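Long-range contacts in adhesin LabA (Helicobacter pylori, PDB 6GMM), which is an outer-membrane adhesin whose lectin-like exodomain probably recognises LacdiNAc sugars of the gastric mucosa: residues 67-71 with 349-354; 237-241 with 313-318; 243-248 with 310-314. The contacts are given in a common frame with arbitrary orientation. Residues are numbered along the deposited sequence.

Interaction 1 of 3, residues 67-71 with 349-354; sequences NAAAG and AGCAYV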
ATOM      1  N   ASN A  67      11.495  -0.215  -8.222  1.00 19.47           N
ATOM      2  CA  ASN A  67      12.848  -0.734  -8.034  1.00 18.60           C
ATOM      3  C   ASN A  67      12.814  -2.252  -7.989  1.00 20.33           C
ATOM      4  O   ASN A  67      13.710  -2.900  -8.516  1.00 20.76           O
ATOM      5  CB  ASN A  67      13.445  -0.203  -6.741  1.00 18.34           C
ATOM      6  CG  ASN A  67      13.832   1.253  -6.806  1.00 39.30           C
ATOM      7  OD1 ASN A  67      14.347   1.744  -7.812  1.00 28.33           O
ATOM      8  ND2 ASN A  67      13.601   1.980  -5.729  1.00 27.83           N
ATOM      9  N   ALA A  68      11.798  -2.841  -7.378  1.00 17.64           N
ATOM     10  CA  ALA A  68      11.784  -4.304  -7.366  1.00 17.69           C
ATOM     11  C   ALA A  68      11.442  -4.891  -8.743  1.00 18.61           C
ATOM     12  O   ALA A  68      11.994  -5.938  -9.092  1.00 18.43           O
ATOM     13  CB  ALA A  68      10.875  -4.840  -6.273  1.00 17.66           C
ATOM     14  N   ALA A  69      10.623  -4.193  -9.566  1.00 17.09           N
ATOM     15  CA  ALA A  69      10.326  -4.737 -10.904  1.00 17.14           C
ATOM     16  C   ALA A  69      11.543  -4.598 -11.829  1.00 23.37           C
ATOM     17  O   ALA A  69      11.929  -5.573 -12.474  1.00 22.85           O
ATOM     18  CB  ALA A  69       9.109  -4.079 -11.508  1.00 17.17           C
ATOM     19  N   ALA A  70      12.188  -3.404 -11.837  1.00 21.00           N
ATOM     20  CA  ALA A  70      13.386  -3.129 -12.624  1.00 19.91           C
ATOM     21  C   ALA A  70      14.550  -4.005 -12.144  1.00 25.01           C
ATOM     22  O   ALA A  70      15.293  -4.541 -12.961  1.00 29.55           O
ATOM     23  CB  ALA A  70      13.759  -1.653 -12.535  1.00 20.06           C
ATOM     24  N   GLY A  71      14.693  -4.146 -10.841  1.00 21.02           N
ATOM     25  CA  GLY A  71      15.744  -4.956 -10.231  1.00 21.77           C
ATOM     26  C   GLY A  71      15.693  -6.425 -10.627  1.00 22.37           C
ATOM     27  O   GLY A  71      16.746  -7.007 -10.886  1.00 21.22           O
ATOM     28  N   ALA A 349      17.255   3.706 -11.218  1.00 32.71           N
ATOM     29  CA  ALA A 349      16.345   2.663 -10.732  1.00 31.74           C
ATOM     30  C   ALA A 349      16.908   1.255 -10.690  1.00 35.47           C
ATOM     31  O   ALA A 349      17.814   0.926 -11.449  1.00 34.63           O
ATOM     32  CB  ALA A 349      15.074   2.666 -11.572  1.00 31.83           C
ATOM     33  N   GLY A 350      16.312   0.412  -9.853  1.00 32.87           N
ATOM     34  CA  GLY A 350      16.662  -1.001  -9.800  1.00 33.20           C
ATOM     35  C   GLY A 350      17.344  -1.569  -8.578  1.00 36.94           C
ATOM     36  O   GLY A 350      17.285  -1.006  -7.476  1.00 34.59           O
ATOM     37  N   CYS A 351      18.000  -2.726  -8.805  1.00 33.71           N
ATOM     38  CA  CYS A 351      18.661  -3.595  -7.827  1.00 35.17           C
ATOM     39  C   CYS A 351      19.690  -2.891  -6.945  1.00 37.23           C
ATOM     40  O   CYS A 351      19.942  -3.364  -5.836  1.00 37.83           O
ATOM     41  CB  CYS A 351      19.256  -4.811  -8.526  1.00 37.54           C
ATOM     42  SG  CYS A 351      20.092  -4.418 -10.084  1.00 42.51           S
ATOM     43  N   ALA A 352      20.236  -1.744  -7.393  1.00 30.75           N
ATOM     44  CA  ALA A 352      21.204  -0.964  -6.611  1.00 31.05           C
ATOM     45  C   ALA A 352      20.538  -0.269  -5.412  1.00 35.16           C
ATOM     46  O   ALA A 352      21.208   0.035  -4.413  1.00 35.85           O
ATOM     47  CB  ALA A 352      21.828   0.092  -7.497  1.00 31.59           C
ATOM     48  N   TYR A 353      19.238   0.046  -5.545  1.00 29.46           N
ATOM     49  CA  TYR A 353      18.491   0.803  -4.539  1.00 28.95           C
ATOM     50  C   TYR A 353      17.283   0.068  -3.972  1.00 32.93           C
ATOM     51  O   TYR A 353      16.441   0.709  -3.371  1.00 30.39           O
ATOM     52  CB  TYR A 353      18.084   2.176  -5.138  1.00 29.24           C
ATOM     53  CG  TYR A 353      19.288   2.964  -5.603  1.00 30.98           C
ATOM     54  CD1 TYR A 353      20.102   3.635  -4.692  1.00 34.31           C
ATOM     55  CD2 TYR A 353      19.653   2.988  -6.941  1.00 30.84           C
ATOM     56  CE1 TYR A 353      21.244   4.320  -5.106  1.00 34.21           C
ATOM     57  CE2 TYR A 353      20.809   3.649  -7.365  1.00 33.17           C
ATOM     58  CZ  TYR A 353      21.603   4.313  -6.441  1.00 39.76           C
ATOM     59  OH  TYR A 353      22.725   4.998  -6.832  1.00 38.59           O
ATOM     60  N   VAL A 354      17.186  -1.264  -4.141  1.00 31.58           N
ATOM     61  CA  VAL A 354      16.037  -2.019  -3.611  1.00 31.50           C
ATOM     62  C   VAL A 354      16.088  -2.074  -2.077  1.00 34.90           C
ATOM     63  O   VAL A 354      15.098  -1.741  -1.417  1.00 33.13           O
ATOM     64  CB  VAL A 354      15.916  -3.415  -4.279  1.00 36.78           C
ATOM     65  CG1 VAL A 354      15.031  -4.360  -3.481  1.00 36.50           C
ATOM     66  CG2 VAL A 354      15.399  -3.295  -5.710  1.00 36.27           C
TER

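Interaction 2 of 3, residues 237-241 with 313-318; sequences IFKNE and RIPAEF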
ATOM      1  N   ILE A 237      12.013 -21.010 -11.690  1.00 27.73           N
ATOM      2  CA  ILE A 237      13.075 -20.542 -10.789  1.00 27.36           C
ATOM      3  C   ILE A 237      12.619 -19.339  -9.909  1.00 27.63           C
ATOM      4  O   ILE A 237      12.881 -19.330  -8.709  1.00 24.76           O
ATOM      5  CB  ILE A 237      14.371 -20.221 -11.598  1.00 29.15           C
ATOM      6  CG1 ILE A 237      14.983 -21.506 -12.165  1.00 30.89           C
ATOM      7  CG2 ILE A 237      15.423 -19.495 -10.749  1.00 29.22           C
ATOM      8  CD1 ILE A 237      15.894 -21.289 -13.390  1.00 42.72           C
ATOM      9  N   PHE A 238      11.963 -18.339 -10.527  1.00 26.12           N
ATOM     10  CA  PHE A 238      11.552 -17.098  -9.853  1.00 26.08           C
ATOM     11  C   PHE A 238      10.061 -16.987  -9.464  1.00 29.47           C
ATOM     12  O   PHE A 238       9.605 -15.887  -9.156  1.00 28.38           O
ATOM     13  CB  PHE A 238      11.968 -15.892 -10.711  1.00 27.16           C
ATOM     14  CG  PHE A 238      13.455 -15.791 -10.910  1.00 28.79           C
ATOM     15  CD1 PHE A 238      14.266 -15.234  -9.929  1.00 32.04           C
ATOM     16  CD2 PHE A 238      14.053 -16.290 -12.059  1.00 32.76           C
ATOM     17  CE1 PHE A 238      15.651 -15.154 -10.105  1.00 33.74           C
ATOM     18  CE2 PHE A 238      15.443 -16.216 -12.239  1.00 36.07           C
ATOM     19  CZ  PHE A 238      16.232 -15.650 -11.259  1.00 34.40           C
ATOM     20  N   LYS A 239       9.335 -18.117  -9.384  1.00 26.83           N
ATOM     21  CA  LYS A 239       7.918 -18.225  -8.984  1.00 25.97           C
ATOM     22  C   LYS A 239       7.558 -17.356  -7.753  1.00 30.69           C
ATOM     23  O   LYS A 239       6.591 -16.573  -7.793  1.00 29.16           O
ATOM     24  CB  LYS A 239       7.609 -19.698  -8.687  1.00 29.75           C
ATOM     25  CG  LYS A 239       6.202 -20.152  -9.011  1.00 51.50           C
ATOM     26  CD  LYS A 239       6.124 -21.678  -8.854  1.00 66.59           C
ATOM     27  CE  LYS A 239       4.739 -22.247  -9.047  1.00 84.34           C
ATOM     28  NZ  LYS A 239       4.679 -23.681  -8.645  1.00 97.85           N
ATOM     29  N   ASN A 240       8.350 -17.482  -6.670  1.00 26.68           N
ATOM     30  CA  ASN A 240       8.136 -16.740  -5.419  1.00 26.15           C
ATOM     31  C   ASN A 240       8.355 -15.240  -5.621  1.00 29.03           C
ATOM     32  O   ASN A 240       7.493 -14.460  -5.259  1.00 29.50           O
ATOM     33  CB  ASN A 240       9.052 -17.292  -4.324  1.00 27.56           C
ATOM     34  CG  ASN A 240       9.003 -16.542  -3.024  1.00 37.01           C
ATOM     35  OD1 ASN A 240       8.179 -16.831  -2.164  1.00 27.29           O
ATOM     36  ND2 ASN A 240       9.887 -15.567  -2.854  1.00 26.76           N
ATOM     37  N   GLU A 241       9.482 -14.856  -6.239  1.00 26.17           N
ATOM     38  CA  GLU A 241       9.877 -13.471  -6.488  1.00 24.55           C
ATOM     39  C   GLU A 241       8.941 -12.763  -7.447  1.00 27.21           C
ATOM     40  O   GLU A 241       8.564 -11.632  -7.179  1.00 23.89           O
ATOM     41  CB  GLU A 241      11.336 -13.366  -6.924  1.00 25.46           C
ATOM     42  CG  GLU A 241      12.320 -13.809  -5.850  1.00 33.20           C
ATOM     43  CD  GLU A 241      12.316 -15.285  -5.483  1.00 50.53           C
ATOM     44  OE1 GLU A 241      12.035 -16.130  -6.366  1.00 31.14           O
ATOM     45  OE2 GLU A 241      12.564 -15.594  -4.296  1.00 44.17           O
ATOM     46  N   ARG A 313       8.525 -11.658   1.436  1.00 27.50           N
ATOM     47  CA  ARG A 313       8.408 -13.060   1.000  1.00 28.40           C
ATOM     48  C   ARG A 313       9.680 -13.425   0.238  1.00 35.35           C
ATOM     49  O   ARG A 313       9.997 -14.607   0.098  1.00 38.16           O
ATOM     50  CB  ARG A 313       7.204 -13.289   0.089  1.00 25.22           C
ATOM     51  CG  ARG A 313       5.866 -13.070   0.758  1.00 33.15           C
ATOM     52  CD  ARG A 313       4.772 -13.013  -0.286  1.00 34.80           C
ATOM     53  NE  ARG A 313       4.844 -14.172  -1.171  1.00 42.41           N
ATOM     54  CZ  ARG A 313       4.090 -14.345  -2.249  1.00 52.82           C
ATOM     55  NH1 ARG A 313       3.180 -13.438  -2.583  1.00 35.36           N
ATOM     56  NH2 ARG A 313       4.221 -15.436  -2.987  1.00 39.78           N
ATOM     57  N   ILE A 314      10.394 -12.397  -0.279  1.00 30.74           N
ATOM     58  CA  ILE A 314      11.655 -12.528  -1.010  1.00 30.68           C
ATOM     59  C   ILE A 314      12.760 -12.833   0.026  1.00 36.67           C
ATOM     60  O   ILE A 314      12.892 -12.076   0.997  1.00 35.53           O
ATOM     61  CB  ILE A 314      11.978 -11.246  -1.851  1.00 31.90           C
ATOM     62  CG1 ILE A 314      10.792 -10.875  -2.804  1.00 30.82           C
ATOM     63  CG2 ILE A 314      13.333 -11.366  -2.570  1.00 30.47           C
ATOM     64  CD1 ILE A 314      11.074  -9.855  -3.944  1.00 33.94           C
ATOM     65  N   PRO A 315      13.564 -13.914  -0.159  1.00 35.16           N
ATOM     66  CA  PRO A 315      14.596 -14.234   0.844  1.00 36.32           C
ATOM     67  C   PRO A 315      15.654 -13.153   0.974  1.00 39.36           C
ATOM     68  O   PRO A 315      16.103 -12.595  -0.023  1.00 38.13           O
ATOM     69  CB  PRO A 315      15.197 -15.558   0.359  1.00 38.81           C
ATOM     70  CG  PRO A 315      14.714 -15.745  -0.985  1.00 41.58           C
ATOM     71  CD  PRO A 315      13.512 -14.932  -1.225  1.00 35.23           C
ATOM     72  N   ALA A 316      16.019 -12.843   2.214  1.00 35.66           N
ATOM     73  CA  ALA A 316      17.021 -11.841   2.557  1.00 35.64           C
ATOM     74  C   ALA A 316      18.351 -11.959   1.778  1.00 37.29           C
ATOM     75  O   ALA A 316      18.887 -10.921   1.403  1.00 36.82           O
ATOM     76  CB  ALA A 316      17.271 -11.849   4.059  1.00 38.02           C
ATOM     77  N   GLU A 317      18.860 -13.201   1.518  1.00 32.82           N
ATOM     78  CA  GLU A 317      20.110 -13.472   0.786  1.00 33.98           C
ATOM     79  C   GLU A 317      20.043 -12.998  -0.657  1.00 33.97           C
ATOM     80  O   GLU A 317      21.065 -12.633  -1.225  1.00 33.69           O
ATOM     81  CB  GLU A 317      20.512 -14.977   0.799  1.00 37.20           C
ATOM     82  CG  GLU A 317      20.461 -15.649   2.162  1.00 52.85           C
ATOM     83  CD  GLU A 317      19.059 -15.938   2.681  1.00 78.70           C
ATOM     84  OE1 GLU A 317      18.354 -16.773   2.068  1.00 70.86           O
ATOM     85  OE2 GLU A 317      18.649 -15.287   3.670  1.00 77.02           O
ATOM     86  N   PHE A 318      18.857 -13.066  -1.270  1.00 27.55           N
ATOM     87  CA  PHE A 318      18.667 -12.625  -2.643  1.00 25.40           C
ATOM     88  C   PHE A 318      18.681 -11.092  -2.687  1.00 28.62           C
ATOM     89  O   PHE A 318      19.125 -10.505  -3.664  1.00 28.42           O
ATOM     90  CB  PHE A 318      17.352 -13.192  -3.226  1.00 24.99           C
ATOM     91  CG  PHE A 318      17.092 -12.804  -4.665  1.00 23.69           C
ATOM     92  CD1 PHE A 318      17.974 -13.182  -5.682  1.00 25.21           C
ATOM     93  CD2 PHE A 318      15.988 -12.030  -5.005  1.00 23.30           C
ATOM     94  CE1 PHE A 318      17.728 -12.822  -7.005  1.00 24.02           C
ATOM     95  CE2 PHE A 318      15.753 -11.661  -6.338  1.00 23.82           C
ATOM     96  CZ  PHE A 318      16.616 -12.069  -7.322  1.00 22.18           C
TER

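Interaction 3 of 3, residues 243-248 with 310-314; sequences SAIQDM and DFERI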
ATOM      1  N   SER A 243       5.764 -13.650  -7.892  1.00 24.40           N
ATOM      2  CA  SER A 243       4.520 -13.535  -7.146  1.00 24.38           C
ATOM      3  C   SER A 243       4.537 -12.334  -6.183  1.00 25.60           C
ATOM      4  O   SER A 243       3.619 -11.500  -6.241  1.00 22.19           O
ATOM      5  CB  SER A 243       4.177 -14.836  -6.425  1.00 29.71           C
ATOM      6  OG  SER A 243       2.904 -14.739  -5.800  1.00 41.56           O
ATOM      7  N   ALA A 244       5.624 -12.210  -5.374  1.00 21.14           N
ATOM      8  CA  ALA A 244       5.796 -11.119  -4.410  1.00 19.88           C
ATOM      9  C   ALA A 244       5.771  -9.778  -5.111  1.00 22.36           C
ATOM     10  O   ALA A 244       5.168  -8.845  -4.607  1.00 22.75           O
ATOM     11  CB  ALA A 244       7.109 -11.280  -3.671  1.00 20.65           C
ATOM     12  N   ILE A 245       6.383  -9.688  -6.285  1.00 18.13           N
ATOM     13  CA  ILE A 245       6.460  -8.414  -6.988  1.00 17.66           C
ATOM     14  C   ILE A 245       5.116  -8.031  -7.589  1.00 19.62           C
ATOM     15  O   ILE A 245       4.749  -6.856  -7.539  1.00 17.47           O
ATOM     16  CB  ILE A 245       7.629  -8.383  -8.013  1.00 19.35           C
ATOM     17  CG1 ILE A 245       8.999  -8.597  -7.285  1.00 19.47           C
ATOM     18  CG2 ILE A 245       7.603  -7.052  -8.780  1.00 18.68           C
ATOM     19  CD1 ILE A 245      10.270  -8.756  -8.245  1.00 18.34           C
ATOM     20  N   GLN A 246       4.382  -9.013  -8.139  1.00 19.12           N
ATOM     21  CA  GLN A 246       3.046  -8.786  -8.713  1.00 19.71           C
ATOM     22  C   GLN A 246       2.100  -8.206  -7.694  1.00 24.56           C
ATOM     23  O   GLN A 246       1.400  -7.237  -8.006  1.00 26.90           O
ATOM     24  CB  GLN A 246       2.459 -10.081  -9.297  1.00 21.45           C
ATOM     25  CG  GLN A 246       3.192 -10.531 -10.582  1.00 20.93           C
ATOM     26  CD  GLN A 246       2.744  -9.808 -11.836  1.00 41.44           C
ATOM     27  OE1 GLN A 246       2.307 -10.458 -12.800  1.00 32.01           O
ATOM     28  NE2 GLN A 246       2.933  -8.459 -11.903  1.00 29.49           N
ATOM     29  N   ASP A 247       2.117  -8.750  -6.457  1.00 19.85           N
ATOM     30  CA  ASP A 247       1.266  -8.286  -5.352  1.00 18.84           C
ATOM     31  C   ASP A 247       1.723  -6.879  -4.891  1.00 24.26           C
ATOM     32  O   ASP A 247       0.889  -6.037  -4.557  1.00 24.10           O
ATOM     33  CB  ASP A 247       1.371  -9.284  -4.207  1.00 21.01           C
ATOM     34  CG  ASP A 247       0.688 -10.623  -4.443  1.00 32.54           C
ATOM     35  OD1 ASP A 247      -0.344 -10.656  -5.171  1.00 31.25           O
ATOM     36  OD2 ASP A 247       1.096 -11.615  -3.794  1.00 39.10           O
ATOM     37  N   MET A 248       3.055  -6.618  -4.906  1.00 21.22           N
ATOM     38  CA  MET A 248       3.631  -5.316  -4.554  1.00 20.62           C
ATOM     39  C   MET A 248       3.055  -4.246  -5.503  1.00 24.61           C
ATOM     40  O   MET A 248       2.599  -3.202  -5.058  1.00 23.54           O
ATOM     41  CB  MET A 248       5.150  -5.361  -4.707  1.00 22.34           C
ATOM     42  CG  MET A 248       5.870  -5.893  -3.498  1.00 27.07           C
ATOM     43  SD  MET A 248       7.647  -5.999  -3.787  1.00 32.13           S
ATOM     44  CE  MET A 248       8.070  -4.322  -3.635  1.00 29.71           C
ATOM     45  N   ASP A 310       4.632  -8.131   1.287  1.00 28.06           N
ATOM     46  CA  ASP A 310       4.852  -8.871   0.025  1.00 28.39           C
ATOM     47  C   ASP A 310       6.369  -8.977  -0.257  1.00 29.31           C
ATOM     48  O   ASP A 310       6.887 -10.073  -0.534  1.00 27.75           O
ATOM     49  CB  ASP A 310       4.154  -8.181  -1.157  1.00 29.78           C
ATOM     50  CG  ASP A 310       2.650  -8.089  -1.073  1.00 47.18           C
ATOM     51  OD1 ASP A 310       2.014  -9.059  -0.577  1.00 50.07           O
ATOM     52  OD2 ASP A 310       2.096  -7.069  -1.546  1.00 53.31           O
ATOM     53  N   PHE A 311       7.076  -7.831  -0.136  1.00 23.87           N
ATOM     54  CA  PHE A 311       8.513  -7.743  -0.327  1.00 23.42           C
ATOM     55  C   PHE A 311       9.296  -8.715   0.585  1.00 27.69           C
ATOM     56  O   PHE A 311      10.307  -9.276   0.161  1.00 29.25           O
ATOM     57  CB  PHE A 311       9.009  -6.302  -0.124  1.00 24.79           C
ATOM     58  CG  PHE A 311      10.484  -6.186  -0.449  1.00 27.63           C
ATOM     59  CD1 PHE A 311      10.916  -6.113  -1.764  1.00 29.83           C
ATOM     60  CD2 PHE A 311      11.441  -6.260   0.557  1.00 30.27           C
ATOM     61  CE1 PHE A 311      12.277  -6.067  -2.067  1.00 31.92           C
ATOM     62  CE2 PHE A 311      12.801  -6.206   0.256  1.00 33.86           C
ATOM     63  CZ  PHE A 311      13.212  -6.111  -1.050  1.00 32.02           C
ATOM     64  N   GLU A 312       8.814  -8.949   1.794  1.00 23.27           N
ATOM     65  CA  GLU A 312       9.495  -9.808   2.762  1.00 25.09           C
ATOM     66  C   GLU A 312       9.318 -11.292   2.481  1.00 30.58           C
ATOM     67  O   GLU A 312       9.950 -12.100   3.165  1.00 31.28           O
ATOM     68  CB  GLU A 312       9.107  -9.454   4.206  1.00 27.35           C
ATOM     69  CG  GLU A 312       9.754  -8.169   4.701  1.00 38.09           C
ATOM     70  CD  GLU A 312       9.366  -7.725   6.100  1.00 57.57           C
ATOM     71  OE1 GLU A 312       8.704  -8.503   6.828  1.00 37.47           O
ATOM     72  OE2 GLU A 312       9.766  -6.600   6.480  1.00 57.14           O
ATOM     73  N   ARG A 313       8.525 -11.658   1.436  1.00 27.50           N
ATOM     74  CA  ARG A 313       8.408 -13.060   1.000  1.00 28.40           C
ATOM     75  C   ARG A 313       9.680 -13.425   0.238  1.00 35.35           C
ATOM     76  O   ARG A 313       9.997 -14.607   0.098  1.00 38.16           O
ATOM     77  CB  ARG A 313       7.204 -13.289   0.089  1.00 25.22           C
ATOM     78  CG  ARG A 313       5.866 -13.070   0.758  1.00 33.15           C
ATOM     79  CD  ARG A 313       4.772 -13.013  -0.286  1.00 34.80           C
ATOM     80  NE  ARG A 313       4.844 -14.172  -1.171  1.00 42.41           N
ATOM     81  CZ  ARG A 313       4.090 -14.345  -2.249  1.00 52.82           C
ATOM     82  NH1 ARG A 313       3.180 -13.438  -2.583  1.00 35.36           N
ATOM     83  NH2 ARG A 313       4.221 -15.436  -2.987  1.00 39.78           N
ATOM     84  N   ILE A 314      10.394 -12.397  -0.279  1.00 30.74           N
ATOM     85  CA  ILE A 314      11.655 -12.528  -1.010  1.00 30.68           C
ATOM     86  C   ILE A 314      12.760 -12.833   0.026  1.00 36.67           C
ATOM     87  O   ILE A 314      12.892 -12.076   0.997  1.00 35.53           O
ATOM     88  CB  ILE A 314      11.978 -11.246  -1.851  1.00 31.90           C
ATOM     89  CG1 ILE A 314      10.792 -10.875  -2.804  1.00 30.82           C
ATOM     90  CG2 ILE A 314      13.333 -11.366  -2.570  1.00 30.47           C
ATOM     91  CD1 ILE A 314      11.074  -9.855  -3.944  1.00 33.94           C
TER

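Interaction 1 of 3, residues 67-71 with 349-354
A polar side chain that reads the backbone of a distant loop is a common way to fasten irregular chain to a helix, and the disulfide-tied loop of this mainly helical SabA-type adhesin domain illustrates it. N67, on helix 57-76, has chi1 near -73° (m) and chi2 near -39°; this conformation presents OD1 to the amide of G350, whose N lies 3.1 Å from N67 OD1 in a nearly straight hydrogen bond (170°). Beyond it, G350 to Y353 form a type I turn, and Y353 stands at the N-cap position of helix 354-366. G350 has phi/psi of 112/-159, angles at which a CB would be jammed against the preceding carbonyl. G71 is the second glycine of the contact: a CB there would point at the loop and clash with N67 O, and its absence lets G71 CA come within 3.5 Å of C351 N. C351, chi1 43° (p), turns its sulfur to the disulfide with C326. The ring of Y353 (chi1 m) leads away from the helix, toward R335, whose side chain makes a cation-pi contact with the ring and whose backbone N hydrogen-bonds to Y353 OH. V354, in the t rotamer, instead lays its CG2 3.3 Å from N67 O.

Interaction 2 of 3, residues 237-241 with 313-318
Where a chain turns from one helix into the next, its exposed carbonyls need partners, and residues 313-318 show how a neighbouring helix start can supply one. R313 comes first: its O accepts a hydrogen bond from N240 ND2 at 3.1 Å, while its guanidinium, with N240 O over one face, takes D247 as its salt-bridge partner. The t rotamer of N240 carries the amide across to this carbonyl, and the same ND2 also donates to E241 OE2 at 3.0 Å, so one amide nitrogen serves both. I314 follows, its CG2 4.2 Å from E241 CG. This is a meeting of helix beginnings within a mainly helical adhesin domain: F238 is the N-cap residue of helix 239-264, and P315 that of helix 316-323. P315 sets its CD 3.3 Å from E241 OE2; its carbonyl O accepts a hydrogen bond from F318 N, three residues on, at 3.1 Å. F318 points toward 237-241. Its ring rests against the aliphatic part of E241, with CE2 4.1 Å from E241 CG, and meets the second aromatic obliquely, F318 CZ lying 4.3 Å from F238 CE1. W223 packs edge-to-face with F238, and V75 of helix 57-76 touches F318.

Interaction 3 of 3, residues 243-248 with 310-314
Two aspartates lie close together here, D247 OD2 only 4.2 Å from D310 OD1, a proximity that would be costly without compensating partners. Each has one. R313 bridges to D247, with NH1 3.0 Å from D247 OD2 in a salt bridge, whereas D310 OD2 is hydrogen-bonded to N251, farther along helix 239-264. The arginine reaches over from the turn after helix 287-311, spreading one face of its guanidinium over the backbone N of A244; its edge meets S243, where weak hydrogen bonds run to OG from NH2 at 3.2 Å and from NH1 at 3.5 Å. The general lesson is that a long charged side chain at a helix end can reach across the edge of a helix-helix contact that has apolar packing beside it. The frame is helical packing: helix 239-264 lies against the C-terminal end of helix 287-311, after which the chain turns away in a type I turn from F311 to I314. At the nearest point a small residue permits close approach: the CA atoms of A244 and D310 are 5.1 Å apart, and A244 CB lies 3.4 Å from D310 O. Deeper in, I314 CG1 sits 3.8 Å from A244 CB and I314 CD1 4.1 Å from I245 CG1. M248 extends past D310, its CG 3.7 Å from D310 CB, to a Met-aromatic contact with F311; the sulfur lies at the ring edge, SD 3.8 Å from CD1 of F311. L64 of helix 57-76 packs on both M248 and F311, and V354 and V358 of helix 354-366 also touch the phenylalanine.

How the interactions relate
The three contacts lie in one region of the helical adhesin domain, interaction 3 linking the other two, which stay about 6 Å apart at their nearest atoms. Along the chain, interactions 2 and 3 both fall between the two segments of interaction 1. Interactions 2 and 3 have centres 8 Å apart, use successive parts of helix 239-264 and share R313 and I314, in the link from helix 287-311 to helix 316-323. Interaction 1 lies about 14 and 13 Å, centre to centre, from interactions 2 and 3; it touches interaction 3 directly, A68 O meeting I245 CD1 at 3.4 Å. Helix 57-76 thus packs between the cysteine-tied loop and helix 239-264, uniting sequence-distant parts in one body.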